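Long-range contact in endosialidase (Enterobacteria phage phi92, PDB 4HIZ), which cleaves polysialic acid chains internally, hydrolysing the alpha-2,8 and probably the alpha-2,9 linkages between sialic acid residues: residues Q87-V92 and H147-G152. Sequence-based numbering, arbitrary orientation.
With NA (sodium ion), chain B; EDO (1,2-ethanediol), chain L; EDO (1,2-ethanediol), chain P.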
loop_
_atom_site.group_PDB
_atom_site.type_symbol
_atom_site.label_atom_id
_atom_site.label_comp_id
_atom_site.label_asym_id
_atom_site.label_seq_id
_atom_site.Cartn_x
_atom_site.Cartn_y
_atom_site.Cartn_z
ATOM N N GLN A 87 -8.933 -23.400 8.222
ATOM C CA GLN A 87 -9.622 -24.576 8.833
ATOM C C GLN A 87 -9.478 -24.558 10.354
ATOM O O GLN A 87 -8.390 -24.277 10.867
ATOM C CB GLN A 87 -9.067 -25.914 8.283
ATOM C CG GLN A 87 -7.607 -26.096 8.569
ATOM C CD GLN A 87 -7.043 -27.448 8.067
ATOM O OE1 GLN A 87 -5.860 -27.543 7.744
ATOM N NE2 GLN A 87 -7.884 -28.493 8.036
ATOM N N ASP A 88 -10.574 -24.780 11.093
ATOM C CA ASP A 88 -11.943 -24.491 10.676
ATOM C C ASP A 88 -12.430 -23.464 11.705
ATOM O O ASP A 88 -13.012 -23.842 12.739
ATOM C CB ASP A 88 -12.830 -25.750 10.691
ATOM C CG ASP A 88 -14.267 -25.459 10.274
ATOM O OD1 ASP A 88 -14.511 -24.379 9.659
ATOM O OD2 ASP A 88 -15.168 -26.298 10.564
ATOM N N LYS A 89 -12.160 -22.187 11.437
ATOM C CA LYS A 89 -12.210 -21.126 12.442
ATOM C C LYS A 89 -13.073 -19.946 12.070
ATOM O O LYS A 89 -13.221 -19.027 12.890
ATOM C CB LYS A 89 -10.779 -20.556 12.672
ATOM C CG LYS A 89 -9.799 -21.606 13.257
ATOM C CD LYS A 89 -8.436 -20.977 13.554
ATOM C CE LYS A 89 -7.631 -20.714 12.215
ATOM N NZ LYS A 89 -7.060 -22.049 11.642
ATOM N N THR A 90 -13.599 -19.904 10.846
ATOM C CA THR A 90 -14.346 -18.686 10.465
ATOM C C THR A 90 -15.638 -18.479 11.252
ATOM O O THR A 90 -16.243 -19.441 11.733
ATOM C CB THR A 90 -14.666 -18.631 8.952
ATOM O OG1 THR A 90 -15.572 -19.678 8.597
ATOM C CG2 THR A 90 -13.379 -18.684 8.111
ATOM N N PHE A 91 -16.063 -17.222 11.372
ATOM C CA PHE A 91 -17.329 -16.915 12.025
ATOM C C PHE A 91 -17.756 -15.504 11.667
ATOM O O PHE A 91 -16.956 -14.708 11.154
ATOM C CB PHE A 91 -17.197 -17.123 13.571
ATOM C CG PHE A 91 -16.213 -16.192 14.236
ATOM C CD1 PHE A 91 -16.602 -14.906 14.659
ATOM C CD2 PHE A 91 -14.886 -16.570 14.412
ATOM C CE1 PHE A 91 -15.667 -14.054 15.267
ATOM C CE2 PHE A 91 -13.942 -15.723 15.031
ATOM C CZ PHE A 91 -14.332 -14.448 15.457
ATOM N N VAL A 92 -19.039 -15.228 11.878
ATOM C CA VAL A 92 -19.614 -13.895 11.672
ATOM C C VAL A 92 -20.161 -13.425 13.019
ATOM O O VAL A 92 -20.866 -14.183 13.734
ATOM C CB VAL A 92 -20.716 -13.946 10.601
ATOM C CG1 VAL A 92 -21.348 -12.548 10.379
ATOM C CG2 VAL A 92 -20.137 -14.515 9.259
ATOM N N HIS A 147 -0.455 -22.551 17.664
ATOM C CA HIS A 147 -1.110 -23.111 16.484
ATOM C C HIS A 147 -2.605 -23.189 16.830
ATOM O O HIS A 147 -2.977 -23.351 17.985
ATOM C CB HIS A 147 -0.532 -24.532 16.280
ATOM C CG HIS A 147 -1.068 -25.278 15.101
ATOM N ND1 HIS A 147 -2.166 -26.118 15.170
ATOM C CD2 HIS A 147 -0.588 -25.387 13.838
ATOM C CE1 HIS A 147 -2.359 -26.678 13.988
ATOM N NE2 HIS A 147 -1.415 -26.250 13.162
ATOM N N CYS A 148 -3.476 -23.044 15.838
ATOM C CA CYS A 148 -4.897 -23.128 16.124
ATOM C C CYS A 148 -5.680 -23.526 14.902
ATOM O O CYS A 148 -5.487 -22.926 13.818
ATOM C CB CYS A 148 -5.398 -21.751 16.625
ATOM S SG CYS A 148 -7.191 -21.687 17.021
ATOM N N MET A 149 -6.569 -24.502 15.059
ATOM C CA MET A 149 -7.565 -24.837 14.044
ATOM C C MET A 149 -8.996 -24.879 14.600
ATOM O O MET A 149 -9.923 -25.305 13.897
ATOM C CB MET A 149 -7.217 -26.157 13.337
ATOM C CG MET A 149 -5.949 -26.034 12.456
ATOM S SD MET A 149 -5.605 -27.622 11.702
ATOM C CE MET A 149 -4.260 -27.121 10.609
ATOM N N SER A 150 -9.194 -24.445 15.849
ATOM C CA SER A 150 -10.541 -24.442 16.423
ATOM C C SER A 150 -10.748 -23.090 17.087
ATOM O O SER A 150 -10.013 -22.749 18.032
ATOM C CB SER A 150 -10.658 -25.556 17.494
ATOM O OG SER A 150 -11.973 -25.526 18.040
ATOM N N MET A 151 -11.737 -22.328 16.602
ATOM C CA MET A 151 -12.061 -21.020 17.163
ATOM C C MET A 151 -13.499 -20.670 16.801
ATOM O O MET A 151 -14.000 -21.069 15.734
ATOM C CB MET A 151 -11.147 -19.956 16.499
ATOM C CG MET A 151 -11.322 -18.526 17.071
ATOM S SD MET A 151 -10.194 -17.333 16.262
ATOM C CE MET A 151 -8.610 -17.821 16.967
ATOM N N GLY A 152 -14.157 -19.915 17.674
ATOM C CA GLY A 152 -15.497 -19.422 17.371
ATOM C C GLY A 152 -16.032 -18.603 18.529
ATOM O O GLY A 152 -15.297 -18.220 19.447
HETATM NA NA NA B . -17.978 -21.202 10.663
HETATM C C1 EDO L . -21.876 -17.337 11.879
HETATM O O1 EDO L . -20.615 -17.628 12.474
HETATM C C2 EDO L . -22.434 -18.492 11.045
HETATM O O2 EDO L . -21.464 -18.908 10.104
HETATM C C1 EDO P . -0.508 -26.253 10.003
HETATM O O1 EDO P . -0.675 -27.440 10.782
HETATM C C2 EDO P . 0.980 -26.027 9.827
HETATM O O2 EDO P . 1.509 -27.290 9.401
HETATM O O HOH W 1 -16.022 -21.097 13.937
HETATM O O HOH W 2 -20.083 -21.274 12.579
#
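K89 lays its buried side chain across the backbone of 148-150, with CB 3.9 Å from M151 CB. CG stands anti to the carbonyl carbon (chi1 -64°) and rests 3.6 Å from M149 C. CD touches C148 O and C148 SG (3.5 and 3.8 Å), the bend at chi3 turns CE to C148 O, and the bend at chi4 sets NZ to donate to C148 O at 2.8 Å and to Q87 O at 2.7 Å, the latter from 42° above the carbonyl plane. W85 O is a third acceptor, so three backbone carbonyls hold the buried amino group, consistent with its being charged. D88 N, following a cis peptide, donates to M149 O (2.9 Å, 159° at the hydrogen). Q87 and M149 run side by side, M149 CE 3.3 Å from Q87 OE1, while Q87 NE2 is hydrogen-bonded to E349 OE1 and H293 NE2. M151 SD lies at the F91 ring edge beside CE2, in a loose apolar contact. The contact joins propeller sheets: 87-92 leads into strand 91-93, 147-152 belongs to edge strand 144-154, P100 of strand 96-104 touches K89, F91 and M151, and V477 of strand 473-480 shares the sodium ion with T90 O.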